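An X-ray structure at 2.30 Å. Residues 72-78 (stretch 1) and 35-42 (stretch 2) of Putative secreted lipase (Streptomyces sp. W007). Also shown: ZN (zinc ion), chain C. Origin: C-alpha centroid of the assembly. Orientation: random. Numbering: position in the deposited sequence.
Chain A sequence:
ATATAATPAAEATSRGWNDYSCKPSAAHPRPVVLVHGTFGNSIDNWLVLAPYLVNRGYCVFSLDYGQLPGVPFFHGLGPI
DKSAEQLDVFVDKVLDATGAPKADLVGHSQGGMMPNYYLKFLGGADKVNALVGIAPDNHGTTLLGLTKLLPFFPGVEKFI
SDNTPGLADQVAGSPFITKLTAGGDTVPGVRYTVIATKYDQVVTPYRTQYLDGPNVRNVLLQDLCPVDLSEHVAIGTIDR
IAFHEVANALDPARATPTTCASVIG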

ATOM      1  N   PRO A  72      -0.307  11.847 -17.101  1.00 41.22           N
ATOM      2  CA  PRO A  72      -0.728  12.342 -15.782  1.00 42.56           C
ATOM      3  C   PRO A  72      -1.847  11.492 -15.160  1.00 43.20           C
ATOM      4  O   PRO A  72      -2.575  10.788 -15.874  1.00 39.45           O
ATOM      5  CB  PRO A  72      -1.248  13.765 -16.062  1.00 42.59           C
ATOM      6  CG  PRO A  72      -0.842  14.080 -17.463  1.00 43.24           C
ATOM      7  CD  PRO A  72      -0.698  12.773 -18.181  1.00 41.98           C
ATOM      8  N   PHE A  73      -1.939  11.557 -13.831  1.00 42.67           N
ATOM      9  CA  PHE A  73      -2.944  10.856 -13.033  1.00 41.56           C
ATOM     10  C   PHE A  73      -2.706   9.357 -12.803  1.00 37.17           C
ATOM     11  O   PHE A  73      -2.998   8.891 -11.724  1.00 36.24           O
ATOM     12  CB  PHE A  73      -4.361  11.103 -13.551  1.00 46.40           C
ATOM     13  CG  PHE A  73      -4.724  12.557 -13.630  1.00 51.50           C
ATOM     14  CD1 PHE A  73      -4.813  13.317 -12.470  1.00 54.01           C
ATOM     15  CD2 PHE A  73      -4.981  13.170 -14.863  1.00 54.89           C
ATOM     16  CE1 PHE A  73      -5.144  14.664 -12.528  1.00 58.54           C
ATOM     17  CE2 PHE A  73      -5.301  14.518 -14.936  1.00 53.49           C
ATOM     18  CZ  PHE A  73      -5.391  15.266 -13.764  1.00 57.63           C
ATOM     19  N   PHE A  74      -2.185   8.626 -13.791  1.00 35.67           N
ATOM     20  CA  PHE A  74      -2.093   7.160 -13.761  1.00 35.42           C
ATOM     21  C   PHE A  74      -0.639   6.712 -13.641  1.00 36.31           C
ATOM     22  O   PHE A  74       0.076   6.637 -14.644  1.00 35.36           O
ATOM     23  CB  PHE A  74      -2.714   6.551 -15.016  1.00 38.57           C
ATOM     24  CG  PHE A  74      -4.078   7.103 -15.361  1.00 39.25           C
ATOM     25  CD1 PHE A  74      -5.173   6.846 -14.547  1.00 40.46           C
ATOM     26  CD2 PHE A  74      -4.262   7.881 -16.504  1.00 38.72           C
ATOM     27  CE1 PHE A  74      -6.437   7.338 -14.869  1.00 44.14           C
ATOM     28  CE2 PHE A  74      -5.518   8.376 -16.841  1.00 39.83           C
ATOM     29  CZ  PHE A  74      -6.612   8.102 -16.027  1.00 43.93           C
ATOM     30  N   HIS A  75      -0.197   6.439 -12.407  1.00 35.31           N
ATOM     31  CA  HIS A  75       1.212   6.104 -12.140  1.00 35.83           C
ATOM     32  C   HIS A  75       1.386   4.616 -11.807  1.00 35.31           C
ATOM     33  O   HIS A  75       0.530   3.813 -12.165  1.00 37.18           O
ATOM     34  CB  HIS A  75       1.765   7.022 -11.049  1.00 35.26           C
ATOM     35  CG  HIS A  75       1.400   8.457 -11.241  1.00 33.19           C
ATOM     36  ND1 HIS A  75       1.479   9.072 -12.465  1.00 34.25           N
ATOM     37  CD2 HIS A  75       0.985   9.402 -10.367  1.00 33.96           C
ATOM     38  CE1 HIS A  75       1.121  10.338 -12.341  1.00 36.65           C
ATOM     39  NE2 HIS A  75       0.814  10.564 -11.080  1.00 32.86           N
ATOM     40  N   GLY A  76       2.500   4.244 -11.179  1.00 34.93           N
ATOM     41  CA  GLY A  76       2.856   2.843 -11.016  1.00 35.91           C
ATOM     42  C   GLY A  76       3.184   2.157 -12.323  1.00 37.44           C
ATOM     43  O   GLY A  76       2.988   0.947 -12.448  1.00 36.81           O
ATOM     44  N   LEU A  77       3.692   2.917 -13.296  1.00 36.79           N
ATOM     45  CA  LEU A  77       3.979   2.389 -14.625  1.00 39.69           C
ATOM     46  C   LEU A  77       5.454   2.186 -14.954  1.00 39.26           C
ATOM     47  O   LEU A  77       5.774   1.363 -15.804  1.00 43.81           O
ATOM     48  CB  LEU A  77       3.361   3.289 -15.689  1.00 42.63           C
ATOM     49  CG  LEU A  77       1.849   3.446 -15.629  1.00 43.70           C
ATOM     50  CD1 LEU A  77       1.406   4.306 -16.798  1.00 44.18           C
ATOM     51  CD2 LEU A  77       1.148   2.094 -15.642  1.00 43.49           C
ATOM     52  N   GLY A  78       6.343   2.921 -14.305  1.00 39.87           N
ATOM     53  CA  GLY A  78       7.766   2.727 -14.488  1.00 41.36           C
ATOM     54  C   GLY A  78       8.318   1.507 -13.751  1.00 44.19           C
ATOM     55  O   GLY A  78       7.584   0.800 -13.045  1.00 42.02           O
TER
HETATM   56 ZN    ZN C 302       0.757  12.463 -10.085  1.00 40.43          ZN
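Stretch 2 (35-42) VHGTFGNS

Stretch 2 lies against stretch 1 as an irregular segment, with a type II beta turn from Gly37 to Gly40 at the centre of the contact. The two stretches run in opposite senses: Asn41 lies near Phe73, Phe39 near Phe74 and Thr38 near Gly76, with the closest CA atoms, those of Phe74 and Phe39, only 3.9 Å apart. Together the stretches bury 411 Å² between them.

The turn is closed by a bond from Gly40 N to Gly37 O, 3.2 Å long. That same carbonyl accepts a shorter bond, 2.7 Å, from His36 ND1, so the imidazole braces the turn from the residue just before it; His36 NE2 is satisfied elsewhere in the structure. Phe39 has a phi of 67°, as the third position of a type II turn requires, an unusual conformation for a residue with a side chain.

With its internal bond made, the turn offers further backbone groups to His75. Phe39 N donates to His75 O at 2.7 Å, and His75 N donates to Gly40 O at 3.0 Å, so both polar backbone groups of one buried histidine are paired with the turn. The third bond comes from a side chain: Asn41, its CB directed toward stretch 1 and chi1 in the p well, brings ND2 to within 2.9 Å of Phe73 O. The N-H...O angle of 163° makes this the straightest of the three cross-bonds. An amide suits the place because it carries both a donor and an acceptor, and OD1 is also hydrogen-bonded, to a residue adjoining one of the stretches.

Phe39 O receives a CA-H...O contact from Phe74 CA at 3.5 Å, and Phe74 CD1 approaches the same oxygen at 3.4 Å, which places the carbonyl at the edge of the ring. Although the CA-to-CB bond of Phe39 points away from stretch 1, its ring still gains apolar cover, for Leu77 CD2 packs 3.6 Å from Phe39 CE1.

Imidazole serves His75 well, since NE2 can bind the zinc ion, at 2.1 Å, alongside two ligand atoms from elsewhere in the structure. Its CD2 lies 3.5 Å from Asn41 CB, while its CB rests 3.7 Å from His36 CE1. Beyond it, Gly76 has a phi of 67°, which itself favours glycine; a CB here would point toward stretch 2 and lie tight against Thr38 CA, at 3.2 Å, and Gly37 O, at 3.3 Å. Thr38 sets its methyl CG2 4.1 Å from Gly76 O, while its hydroxyl is satisfied elsewhere.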

ATOM      1  N   VAL A  35       0.926   4.644  -0.115  1.00 37.11           N
ATOM      2  CA  VAL A  35       1.596   4.221  -1.347  1.00 36.10           C
ATOM      3  C   VAL A  35       0.546   3.624  -2.276  1.00 36.31           C
ATOM      4  O   VAL A  35       0.062   2.497  -2.050  1.00 34.09           O
ATOM      5  CB  VAL A  35       2.708   3.184  -1.067  1.00 35.83           C
ATOM      6  CG1 VAL A  35       3.516   2.888  -2.333  1.00 37.93           C
ATOM      7  CG2 VAL A  35       3.647   3.689   0.007  1.00 36.74           C
ATOM      8  N   HIS A  36       0.182   4.390  -3.310  1.00 35.64           N
ATOM      9  CA  HIS A  36      -0.910   4.004  -4.226  1.00 35.69           C
ATOM     10  C   HIS A  36      -0.618   2.764  -5.058  1.00 31.99           C
ATOM     11  O   HIS A  36       0.485   2.282  -5.083  1.00 32.13           O
ATOM     12  CB  HIS A  36      -1.249   5.170  -5.172  1.00 36.87           C
ATOM     13  CG  HIS A  36      -0.127   5.551  -6.064  1.00 34.57           C
ATOM     14  ND1 HIS A  36       0.267   4.785  -7.138  1.00 36.49           N
ATOM     15  CD2 HIS A  36       0.708   6.612  -6.024  1.00 35.86           C
ATOM     16  CE1 HIS A  36       1.304   5.362  -7.721  1.00 36.83           C
ATOM     17  NE2 HIS A  36       1.581   6.476  -7.068  1.00 36.21           N
ATOM     18  N   GLY A  37      -1.599   2.327  -5.821  1.00 33.05           N
ATOM     19  CA  GLY A  37      -1.504   1.144  -6.650  1.00 35.00           C
ATOM     20  C   GLY A  37      -1.254   1.504  -8.089  1.00 35.44           C
ATOM     21  O   GLY A  37      -0.869   2.645  -8.414  1.00 38.83           O
ATOM     22  N   THR A  38      -1.433   0.510  -8.945  1.00 34.05           N
ATOM     23  CA  THR A  38      -1.180   0.673 -10.369  1.00 34.38           C
ATOM     24  C   THR A  38      -2.230   1.598 -10.931  1.00 31.40           C
ATOM     25  O   THR A  38      -3.389   1.504 -10.575  1.00 30.72           O
ATOM     26  CB  THR A  38      -1.201  -0.696 -11.088  1.00 35.73           C
ATOM     27  OG1 THR A  38      -0.266  -1.576 -10.448  1.00 33.82           O
ATOM     28  CG2 THR A  38      -0.810  -0.554 -12.538  1.00 36.04           C
ATOM     29  N   PHE A  39      -1.812   2.523 -11.781  1.00 32.23           N
ATOM     30  CA  PHE A  39      -2.693   3.562 -12.357  1.00 33.13           C
ATOM     31  C   PHE A  39      -3.225   4.585 -11.360  1.00 32.91           C
ATOM     32  O   PHE A  39      -4.170   5.290 -11.683  1.00 36.48           O
ATOM     33  CB  PHE A  39      -3.908   2.991 -13.116  1.00 33.30           C
ATOM     34  CG  PHE A  39      -3.590   1.864 -14.053  1.00 35.20           C
ATOM     35  CD1 PHE A  39      -2.566   1.976 -14.980  1.00 36.40           C
ATOM     36  CD2 PHE A  39      -4.360   0.706 -14.044  1.00 36.89           C
ATOM     37  CE1 PHE A  39      -2.301   0.947 -15.870  1.00 37.78           C
ATOM     38  CE2 PHE A  39      -4.089  -0.336 -14.923  1.00 39.53           C
ATOM     39  CZ  PHE A  39      -3.055  -0.212 -15.842  1.00 39.35           C
ATOM     40  N   GLY A  40      -2.627   4.678 -10.176  1.00 33.30           N
ATOM     41  CA  GLY A  40      -3.099   5.572  -9.137  1.00 31.70           C
ATOM     42  C   GLY A  40      -2.146   6.733  -8.954  1.00 33.17           C
ATOM     43  O   GLY A  40      -1.093   6.799  -9.592  1.00 33.88           O
ATOM     44  N   ASN A  41      -2.513   7.632  -8.049  1.00 32.98           N
ATOM     45  CA  ASN A  41      -1.651   8.739  -7.662  1.00 34.67           C
ATOM     46  C   ASN A  41      -1.818   9.066  -6.177  1.00 34.58           C
ATOM     47  O   ASN A  41      -2.652   8.466  -5.471  1.00 34.46           O
ATOM     48  CB  ASN A  41      -1.955   9.966  -8.550  1.00 34.98           C
ATOM     49  CG  ASN A  41      -3.379  10.441  -8.399  1.00 33.79           C
ATOM     50  OD1 ASN A  41      -3.786  10.844  -7.321  1.00 35.37           O
ATOM     51  ND2 ASN A  41      -4.150  10.379  -9.475  1.00 34.45           N
ATOM     52  N   SER A  42      -1.033  10.044  -5.734  1.00 34.61           N
ATOM     53  CA  SER A  42      -0.960  10.455  -4.337  1.00 35.58           C
ATOM     54  C   SER A  42      -2.232  11.014  -3.738  1.00 34.85           C
ATOM     55  O   SER A  42      -2.335  11.062  -2.500  1.00 32.39           O
ATOM     56  CB  SER A  42       0.124  11.513  -4.165  1.00 35.46           C
ATOM     57  OG  SER A  42      -0.250  12.677  -4.851  1.00 38.16           O
TER